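Local coordinates for glycosyl hydrolase family 2, TIM barrel domain protein (Parabacteroides merdae ATCC 43184, PDB 6DXU), which probably hydrolyses beta-D-glucuronides, as a glycoside hydrolase family 2 beta-glucuronidase of a human gut bacterium, at residues D[109-114]-D[193-198]; D[635-640]-D[661-666]; D[641-646]-D[717-722]. All coordinates share one frame; numbering follows the deposited sequence.

Contact 1. Residues D[109-114]-D[193-198]; sequences VLDFDG and YLNLVY
Leu194 CD1 sits squarely over the face of the Phe112 ring, 3.6 Å from the ring centroid and only 6° off its normal, a CH-pi contact. Leu194 reaches there because its CG stands anti to the backbone N (chi1 168°), while the Phe112 ring rises alongside it. On the same sheet face Leu110 CD2 meets Leu196 CD1 at 4.1 Å, and on the other face Asp111 CB rests against Val197 CG2.

Between these two layers of side chains the strands run antiparallel. Val109 with Val197 and Asp111 with Asn195 are the hydrogen-bonded pairs, the Asp111 N to Asn195 O bond being 2.8 Å long. Beyond the last pair, Asp113 N still reaches Tyr193 O at 3.0 Å, and a water joins Gly114 N to that same carbonyl oxygen.

At the polar edge the Asn195 amide lies beside the Asp111 carboxylate, their planes 44° apart. Its ND2 makes two weak bonds, to Asp111 O at 3.2 Å and to Asp113 OD1 at 3.1 Å. Asp111 OD2 has its stronger partner in Lys30, a salt bridge.

In the sugar-binding domain these are the two central strands of a four-stranded antiparallel sheet, flanked by strands 30-32 and 138-141; Leu110, Phe112 and Leu194 pack on strands 118-123 and 162-169 of the facing sheet.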
loop_
_atom_site.group_PDB
_atom_site.type_symbol
_atom_site.label_atom_id
_atom_site.label_comp_id
_atom_site.label_asym_id
_atom_site.label_seq_id
_atom_site.Cartn_x
_atom_site.Cartn_y
_atom_site.Cartn_z
ATOM N N VAL D 109 -5.611 26.064 15.448
ATOM C CA VAL D 109 -4.774 25.782 14.292
ATOM C C VAL D 109 -3.314 25.918 14.702
ATOM O O VAL D 109 -2.932 26.899 15.354
ATOM C CB VAL D 109 -5.106 26.708 13.106
ATOM C CG1 VAL D 109 -4.127 26.496 11.977
ATOM C CG2 VAL D 109 -6.535 26.459 12.620
ATOM N N LEU D 110 -2.501 24.944 14.307
ATOM C CA LEU D 110 -1.053 25.043 14.420
ATOM C C LEU D 110 -0.524 25.581 13.104
ATOM O O LEU D 110 -0.751 24.981 12.052
ATOM C CB LEU D 110 -0.421 23.685 14.716
ATOM C CG LEU D 110 -0.770 22.996 16.032
ATOM C CD1 LEU D 110 -0.182 21.565 16.036
ATOM C CD2 LEU D 110 -0.284 23.804 17.217
ATOM N N ASP D 111 0.171 26.712 13.160
ATOM C CA ASP D 111 0.620 27.416 11.967
ATOM C C ASP D 111 2.141 27.403 11.970
ATOM O O ASP D 111 2.766 28.063 12.807
ATOM C CB ASP D 111 0.057 28.842 11.958
ATOM C CG ASP D 111 0.571 29.677 10.799
ATOM O OD1 ASP D 111 0.920 29.101 9.751
ATOM O OD2 ASP D 111 0.612 30.916 10.941
ATOM N N PHE D 112 2.732 26.657 11.038
ATOM C CA PHE D 112 4.185 26.489 10.954
ATOM C C PHE D 112 4.744 27.525 9.984
ATOM O O PHE D 112 4.489 27.446 8.779
ATOM C CB PHE D 112 4.539 25.081 10.460
ATOM C CG PHE D 112 4.191 23.967 11.423
ATOM C CD1 PHE D 112 2.895 23.479 11.507
ATOM C CD2 PHE D 112 5.172 23.384 12.218
ATOM C CE1 PHE D 112 2.572 22.444 12.382
ATOM C CE2 PHE D 112 4.852 22.331 13.102
ATOM C CZ PHE D 112 3.557 21.874 13.183
ATOM N N ASP D 113 5.542 28.479 10.493
ATOM C CA ASP D 113 6.280 29.365 9.594
ATOM C C ASP D 113 7.252 28.580 8.724
ATOM O O ASP D 113 7.568 29.004 7.605
ATOM C CB ASP D 113 7.056 30.430 10.382
ATOM C CG ASP D 113 6.187 31.574 10.868
ATOM O OD1 ASP D 113 4.945 31.468 10.787
ATOM O OD2 ASP D 113 6.765 32.579 11.358
ATOM N N GLY D 114 7.736 27.442 9.213
ATOM C CA GLY D 114 8.653 26.609 8.451
ATOM C C GLY D 114 9.379 25.621 9.347
ATOM O O GLY D 114 9.778 25.979 10.460
ATOM N N TYR D 193 9.194 29.994 13.709
ATOM C CA TYR D 193 8.151 30.027 14.726
ATOM C C TYR D 193 7.019 29.071 14.410
ATOM O O TYR D 193 6.551 28.975 13.270
ATOM C CB TYR D 193 7.563 31.428 14.861
ATOM C CG TYR D 193 8.514 32.422 15.476
ATOM C CD1 TYR D 193 9.008 32.235 16.770
ATOM C CD2 TYR D 193 8.945 33.526 14.762
ATOM C CE1 TYR D 193 9.893 33.145 17.335
ATOM C CE2 TYR D 193 9.834 34.452 15.330
ATOM C CZ TYR D 193 10.295 34.252 16.607
ATOM O OH TYR D 193 11.179 35.156 17.173
ATOM N N LEU D 194 6.543 28.418 15.456
ATOM C CA LEU D 194 5.336 27.616 15.415
ATOM C C LEU D 194 4.290 28.380 16.207
ATOM O O LEU D 194 4.507 28.684 17.384
ATOM C CB LEU D 194 5.585 26.229 16.019
ATOM C CG LEU D 194 4.348 25.364 16.322
ATOM C CD1 LEU D 194 3.497 25.168 15.060
ATOM C CD2 LEU D 194 4.764 24.007 16.907
ATOM N N ASN D 195 3.162 28.667 15.575
ATOM C CA ASN D 195 2.145 29.525 16.161
ATOM C C ASN D 195 0.918 28.703 16.504
ATOM O O ASN D 195 0.475 27.862 15.709
ATOM C CB ASN D 195 1.731 30.647 15.204
ATOM C CG ASN D 195 2.918 31.414 14.657
ATOM O OD1 ASN D 195 3.539 32.185 15.382
ATOM N ND2 ASN D 195 3.239 31.205 13.377
ATOM N N LEU D 196 0.371 28.963 17.684
ATOM C CA LEU D 196 -0.958 28.496 18.026
ATOM C C LEU D 196 -1.922 29.597 17.617
ATOM O O LEU D 196 -1.825 30.722 18.114
ATOM C CB LEU D 196 -1.074 28.194 19.520
ATOM C CG LEU D 196 -2.453 27.708 19.976
ATOM C CD1 LEU D 196 -2.729 26.360 19.362
ATOM C CD2 LEU D 196 -2.504 27.618 21.500
ATOM N N VAL D 197 -2.859 29.276 16.730
ATOM C CA VAL D 197 -3.756 30.279 16.172
ATOM C C VAL D 197 -5.165 29.902 16.577
ATOM O O VAL D 197 -5.677 28.857 16.164
ATOM C CB VAL D 197 -3.638 30.370 14.643
ATOM C CG1 VAL D 197 -4.587 31.442 14.107
ATOM C CG2 VAL D 197 -2.195 30.668 14.241
ATOM N N TYR D 198 -5.791 30.746 17.382
ATOM C CA TYR D 198 -7.202 30.587 17.689
ATOM C C TYR D 198 -8.022 31.353 16.661
ATOM O O TYR D 198 -7.745 32.527 16.388
ATOM C CB TYR D 198 -7.511 31.112 19.088
ATOM C CG TYR D 198 -6.887 30.351 20.240
ATOM C CD1 TYR D 198 -5.979 30.973 21.096
ATOM C CD2 TYR D 198 -7.229 29.020 20.492
ATOM C CE1 TYR D 198 -5.426 30.291 22.170
ATOM C CE2 TYR D 198 -6.675 28.328 21.570
ATOM C CZ TYR D 198 -5.775 28.977 22.402
ATOM O OH TYR D 198 -5.230 28.304 23.479
HETATM O O HOH W 1 7.389 26.348 11.971
#

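Contact 2. Residues D[635-640]-D[661-666]; sequences KPMIHI and YSNCDE
Asn663 turns its amide to meet the backbone of 635-637 with both ends at once. ND2 gives a nearly straight bond to Lys635 O (2.9 Å, 176° at the hydrogen); the acceptor lies in the amide plane, yet the nitrogen stands well above the plane of the Lys635 carbonyl. OD1 takes the bond from Met637 N, also 2.9 Å. With CG set between the backbone N and carbonyl carbon (chi1 53°), the amide is carried toward 635-637. ND2 has a further partner in Thr633 O.

Met637 crosses this amide at a slant. Its chain bends at chi2 and chi3, bringing SD to 3.7 Å from both Asn663 N and Ser662 CA and carrying CE to 3.5 Å from Tyr661 O.

Ser662 and Ile638 share one face of the sheet, His639 and Tyr661 the other. Ser662 OG gives a proton to Met637 O at 2.7 Å, in the carbonyl plane, and accepts from Cys664 N at 3.0 Å, closing an ST turn. These two bonds fix the hydroxyl's rotation, while Ile638 CB packs against OG.

His639 and Tyr661 form a hydrogen-bonded antiparallel pair: Tyr661 N to His639 O is 2.7 Å, whereas the return bond from His639 N is weak. Their polar ends go to other partners, His639 NE2 to Glu623 and Tyr661 OH to Asp573.

Strand pairing is thus short, and where it stops the side chains of Ser662 and Asn663 take over the backbone groups of 635-637. The arrangement is that of an edge strand, 638-640, beside 655-662 in a three-stranded antiparallel sheet, reached from helix 623-632 through the short loop that holds Lys635 to Met637.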
loop_
_atom_site.group_PDB
_atom_site.type_symbol
_atom_site.label_atom_id
_atom_site.label_comp_id
_atom_site.label_asym_id
_atom_site.label_seq_id
_atom_site.Cartn_x
_atom_site.Cartn_y
_atom_site.Cartn_z
ATOM N N LYS D 635 23.855 58.890 3.333
ATOM C CA LYS D 635 24.110 59.318 4.705
ATOM C C LYS D 635 25.611 59.376 4.954
ATOM O O LYS D 635 26.288 58.345 4.813
ATOM C CB LYS D 635 23.446 58.360 5.684
ATOM C CG LYS D 635 23.597 58.748 7.126
ATOM C CD LYS D 635 22.947 57.717 8.029
ATOM C CE LYS D 635 23.267 57.992 9.487
ATOM N NZ LYS D 635 24.733 57.941 9.725
ATOM N N PRO D 636 26.166 60.528 5.344
ATOM C CA PRO D 636 27.630 60.663 5.408
ATOM C C PRO D 636 28.271 59.625 6.318
ATOM O O PRO D 636 27.864 59.441 7.468
ATOM C CB PRO D 636 27.831 62.084 5.952
ATOM C CG PRO D 636 26.598 62.819 5.521
ATOM C CD PRO D 636 25.480 61.811 5.595
ATOM N N MET D 637 29.294 58.956 5.791
ATOM C CA MET D 637 30.043 57.971 6.552
ATOM C C MET D 637 31.482 57.994 6.070
ATOM O O MET D 637 31.793 58.518 4.996
ATOM C CB MET D 637 29.448 56.552 6.410
ATOM C CG MET D 637 29.292 56.051 4.976
ATOM S SD MET D 637 30.808 55.548 4.108
ATOM C CE MET D 637 31.394 54.127 5.049
ATOM N N ILE D 638 32.357 57.396 6.867
ATOM C CA ILE D 638 33.777 57.370 6.542
ATOM C C ILE D 638 34.419 56.221 7.299
ATOM O O ILE D 638 34.176 56.036 8.497
ATOM C CB ILE D 638 34.444 58.730 6.872
ATOM C CG1 ILE D 638 35.919 58.740 6.452
ATOM C CG2 ILE D 638 34.275 59.081 8.349
ATOM C CD1 ILE D 638 36.530 60.177 6.468
ATOM N N HIS D 639 35.232 55.429 6.611
ATOM C CA HIS D 639 35.787 54.212 7.204
ATOM C C HIS D 639 37.202 54.012 6.698
ATOM O O HIS D 639 37.399 53.710 5.515
ATOM C CB HIS D 639 34.934 52.982 6.876
ATOM C CG HIS D 639 35.463 51.712 7.477
ATOM N ND1 HIS D 639 35.116 51.290 8.742
ATOM C CD2 HIS D 639 36.326 50.786 6.995
ATOM C CE1 HIS D 639 35.739 50.155 9.012
ATOM N NE2 HIS D 639 36.481 49.830 7.968
ATOM N N ILE D 640 38.183 54.175 7.585
ATOM C CA ILE D 640 39.552 53.791 7.263
ATOM C C ILE D 640 39.646 52.274 7.234
ATOM O O ILE D 640 39.260 51.602 8.201
ATOM C CB ILE D 640 40.539 54.348 8.302
ATOM C CG1 ILE D 640 40.406 55.874 8.454
ATOM C CG2 ILE D 640 41.949 53.934 7.920
ATOM C CD1 ILE D 640 40.902 56.377 9.824
ATOM N N TYR D 661 37.279 54.292 2.837
ATOM C CA TYR D 661 36.014 54.069 2.136
ATOM C C TYR D 661 34.985 55.028 2.718
ATOM O O TYR D 661 34.646 54.957 3.903
ATOM C CB TYR D 661 35.595 52.592 2.210
ATOM C CG TYR D 661 36.445 51.803 1.248
ATOM C CD1 TYR D 661 36.161 51.806 -0.113
ATOM C CD2 TYR D 661 37.601 51.154 1.672
ATOM C CE1 TYR D 661 36.964 51.139 -1.021
ATOM C CE2 TYR D 661 38.411 50.472 0.771
ATOM C CZ TYR D 661 38.084 50.477 -0.580
ATOM O OH TYR D 661 38.879 49.824 -1.491
ATOM N N SER D 662 34.530 55.964 1.889
ATOM C CA SER D 662 33.702 57.059 2.358
ATOM C C SER D 662 32.863 57.542 1.195
ATOM O O SER D 662 33.283 57.445 0.035
ATOM C CB SER D 662 34.569 58.202 2.922
ATOM O OG SER D 662 33.781 59.302 3.346
ATOM N N ASN D 663 31.661 58.033 1.501
ATOM C CA ASN D 663 30.851 58.703 0.495
ATOM C C ASN D 663 30.997 60.213 0.574
ATOM O O ASN D 663 30.283 60.935 -0.131
ATOM C CB ASN D 663 29.371 58.305 0.618
ATOM C CG ASN D 663 28.823 58.510 2.012
ATOM O OD1 ASN D 663 29.503 59.049 2.894
ATOM N ND2 ASN D 663 27.581 58.100 2.220
ATOM N N CYS D 664 31.920 60.702 1.398
ATOM C CA CYS D 664 32.162 62.132 1.487
ATOM C C CYS D 664 32.810 62.653 0.209
ATOM O O CYS D 664 33.459 61.918 -0.541
ATOM C CB CYS D 664 33.054 62.458 2.683
ATOM S SG CYS D 664 32.223 62.331 4.273
ATOM N N ASP D 665 32.623 63.956 -0.024
ATOM C CA ASP D 665 33.165 64.623 -1.204
ATOM C C ASP D 665 34.665 64.867 -1.099
ATOM O O ASP D 665 35.387 64.753 -2.095
ATOM C CB ASP D 665 32.407 65.926 -1.422
ATOM C CG ASP D 665 30.953 65.677 -1.716
ATOM O OD1 ASP D 665 30.075 66.140 -0.962
ATOM O OD2 ASP D 665 30.709 64.945 -2.689
ATOM N N GLU D 666 35.153 65.195 0.091
ATOM C CA GLU D 666 36.579 65.363 0.304
ATOM C C GLU D 666 36.927 64.811 1.672
ATOM O O GLU D 666 36.143 64.916 2.621
ATOM C CB GLU D 666 37.014 66.846 0.220
ATOM C CG GLU D 666 36.627 67.549 -1.072
#

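Contact 3. Residues D[641-646]-D[717-722]; sequences YGHTWP and VSDVIR
His643 NE2 gives its proton to Asp719 OD2 in a short, nearly straight bond, 2.7 Å with 169° at the hydrogen. Ring and carboxylate approach from opposite directions and are almost coplanar, 9° apart, and the imidazole uses the syn lone pair of OD2. This is a His-carboxylate hydrogen bond. OD2 also accepts from Ile640 N, so two donors grip the same oxygen and probably stabilise the ionised carboxylate; the backbone bond in turn probably helps to hold Asp719 in position for the ring.

Van der Waals contact comes from Ile721. Its CG2 lies over one face of the imidazole, displaced toward the rim, with the closest approach to His643 CD2 at 3.3 Å and 3.5 Å to the ring centroid, a CH-pi contact. The other branch packs on the loop backbone: CG1 lies between the backbone N and carbonyl carbon (chi1 67°), which carries CD1 to 3.9 Å from both Tyr641 O and Gly642 O.

The loop that receives these side chains makes a type I beta turn from Gly642 to Trp645 and links strand 638-640 of a small antiparallel sheet to strand 647-649, which pairs in parallel with 715-726 in a mixed sheet. Segment 717-722 belongs to that long strand, so Asp719 and Ile721 reach from one sheet to the connection coming from the other. His639 stacks on the His643 ring as well.

Among backbone groups, the turn is closed by a bond from Trp645 N to Gly642 O at 3.2 Å. A water lies 2.8 Å from both that same Gly642 O and Arg722 O, bridging loop and strand.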
loop_
_atom_site.group_PDB
_atom_site.type_symbol
_atom_site.label_atom_id
_atom_site.label_comp_id
_atom_site.label_asym_id
_atom_site.label_seq_id
_atom_site.Cartn_x
_atom_site.Cartn_y
_atom_site.Cartn_z
ATOM N N TYR D 641 40.192 51.723 6.145
ATOM C CA TYR D 641 40.386 50.279 6.095
ATOM C C TYR D 641 41.388 49.867 7.164
ATOM O O TYR D 641 42.455 50.477 7.299
ATOM C CB TYR D 641 40.862 49.820 4.707
ATOM C CG TYR D 641 41.224 48.346 4.667
ATOM C CD1 TYR D 641 40.256 47.367 4.423
ATOM C CD2 TYR D 641 42.532 47.929 4.892
ATOM C CE1 TYR D 641 40.593 46.020 4.407
ATOM C CE2 TYR D 641 42.870 46.587 4.878
ATOM C CZ TYR D 641 41.898 45.639 4.631
ATOM O OH TYR D 641 42.251 44.310 4.613
ATOM N N GLY D 642 41.038 48.828 7.925
ATOM C CA GLY D 642 41.966 48.247 8.880
ATOM C C GLY D 642 41.525 48.342 10.326
ATOM O O GLY D 642 42.360 48.318 11.234
ATOM N N HIS D 643 40.215 48.440 10.569
ATOM C CA HIS D 643 39.744 48.441 11.952
ATOM C C HIS D 643 40.130 47.163 12.692
ATOM O O HIS D 643 40.408 47.213 13.896
ATOM C CB HIS D 643 38.230 48.634 11.989
ATOM C CG HIS D 643 37.805 50.063 11.887
ATOM N ND1 HIS D 643 37.094 50.700 12.880
ATOM C CD2 HIS D 643 38.013 50.990 10.921
ATOM C CE1 HIS D 643 36.864 51.952 12.524
ATOM N NE2 HIS D 643 37.409 52.153 11.338
ATOM N N THR D 644 40.177 46.017 11.999
ATOM C CA THR D 644 40.544 44.742 12.612
ATOM C C THR D 644 41.948 44.306 12.215
ATOM O O THR D 644 42.243 43.113 12.179
ATOM C CB THR D 644 39.552 43.629 12.247
ATOM O OG1 THR D 644 39.523 43.441 10.819
ATOM C CG2 THR D 644 38.153 43.973 12.751
ATOM N N TRP D 645 42.819 45.264 11.895
ATOM C CA TRP D 645 44.185 44.993 11.449
ATOM C C TRP D 645 45.120 45.631 12.467
ATOM O O TRP D 645 45.510 46.799 12.310
ATOM C CB TRP D 645 44.418 45.562 10.053
ATOM C CG TRP D 645 45.691 45.111 9.410
ATOM C CD1 TRP D 645 46.563 44.193 9.887
ATOM C CD2 TRP D 645 46.219 45.558 8.150
ATOM N NE1 TRP D 645 47.602 44.022 8.995
ATOM C CE2 TRP D 645 47.413 44.853 7.924
ATOM C CE3 TRP D 645 45.779 46.473 7.183
ATOM C CZ2 TRP D 645 48.189 45.035 6.776
ATOM C CZ3 TRP D 645 46.555 46.662 6.048
ATOM C CH2 TRP D 645 47.752 45.942 5.858
ATOM N N PRO D 646 45.502 44.912 13.527
ATOM C CA PRO D 646 46.227 45.569 14.630
ATOM C C PRO D 646 47.695 45.858 14.337
ATOM O O PRO D 646 48.254 46.840 14.854
ATOM C CB PRO D 646 46.080 44.568 15.784
ATOM C CG PRO D 646 45.903 43.254 15.129
ATOM C CD PRO D 646 45.096 43.537 13.875
ATOM N N VAL D 717 32.157 64.200 9.194
ATOM C CA VAL D 717 32.247 62.937 9.914
ATOM C C VAL D 717 33.712 62.541 10.006
ATOM O O VAL D 717 34.529 62.901 9.157
ATOM C CB VAL D 717 31.436 61.809 9.232
ATOM C CG1 VAL D 717 29.932 62.063 9.377
ATOM C CG2 VAL D 717 31.837 61.681 7.772
ATOM N N SER D 718 34.026 61.734 11.019
ATOM C CA SER D 718 35.398 61.336 11.278
ATOM C C SER D 718 35.464 59.853 11.614
ATOM O O SER D 718 34.492 59.254 12.075
ATOM C CB SER D 718 36.007 62.144 12.439
ATOM O OG SER D 718 35.927 63.532 12.173
ATOM N N ASP D 719 36.646 59.276 11.388
ATOM C CA ASP D 719 36.966 57.905 11.764
ATOM C C ASP D 719 38.387 57.885 12.300
ATOM O O ASP D 719 39.237 58.674 11.875
ATOM C CB ASP D 719 36.847 56.928 10.581
ATOM C CG ASP D 719 36.935 55.482 11.017
ATOM O OD1 ASP D 719 36.561 55.204 12.175
ATOM O OD2 ASP D 719 37.398 54.630 10.223
ATOM N N VAL D 720 38.659 56.949 13.203
ATOM C CA VAL D 720 39.971 56.834 13.832
ATOM C C VAL D 720 40.277 55.364 14.053
ATOM O O VAL D 720 39.428 54.617 14.550
ATOM C CB VAL D 720 40.033 57.565 15.189
ATOM C CG1 VAL D 720 41.418 57.426 15.798
ATOM C CG2 VAL D 720 39.658 59.023 15.053
ATOM N N ILE D 721 41.500 54.953 13.721
ATOM C CA ILE D 721 41.981 53.622 14.056
ATOM C C ILE D 721 43.382 53.757 14.635
ATOM O O ILE D 721 44.079 54.751 14.419
ATOM C CB ILE D 721 42.008 52.646 12.858
ATOM C CG1 ILE D 721 43.048 53.081 11.821
ATOM C CG2 ILE D 721 40.622 52.497 12.243
ATOM C CD1 ILE D 721 43.311 52.030 10.752
ATOM N N ARG D 722 43.786 52.735 15.381
ATOM C CA ARG D 722 45.140 52.619 15.901
ATOM C C ARG D 722 45.759 51.344 15.356
ATOM O O ARG D 722 45.119 50.287 15.356
ATOM C CB ARG D 722 45.144 52.616 17.433
ATOM C CG ARG D 722 44.490 53.854 18.034
ATOM C CD ARG D 722 44.552 53.829 19.551
ATOM N NE ARG D 722 44.210 55.127 20.127
HETATM O O HOH W 2 43.140 48.902 13.894
#

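In the fold
Contact 1 lies in the sugar-binding domain, on the far side of the chain's centre from the other two, its centre about 45 Å from that of contact 2. Contacts 2 and 3 are neighbours, about 13 Å between centres, and their segments alternate along the chain. Strand 638-640 of contact 2 runs straight on into the loop of contact 3, and the two contacts touch where Ile638 packs against Ser718 and Asp719. Contact 1 is buried and built of regular strand pairing with an apolar face. Contact 2, also largely buried, relies on side-chain to backbone bonds past a brief pairing. Contact 3 is only partly buried, and there an exposed histidine, a carboxylate and a water replace strand pairing.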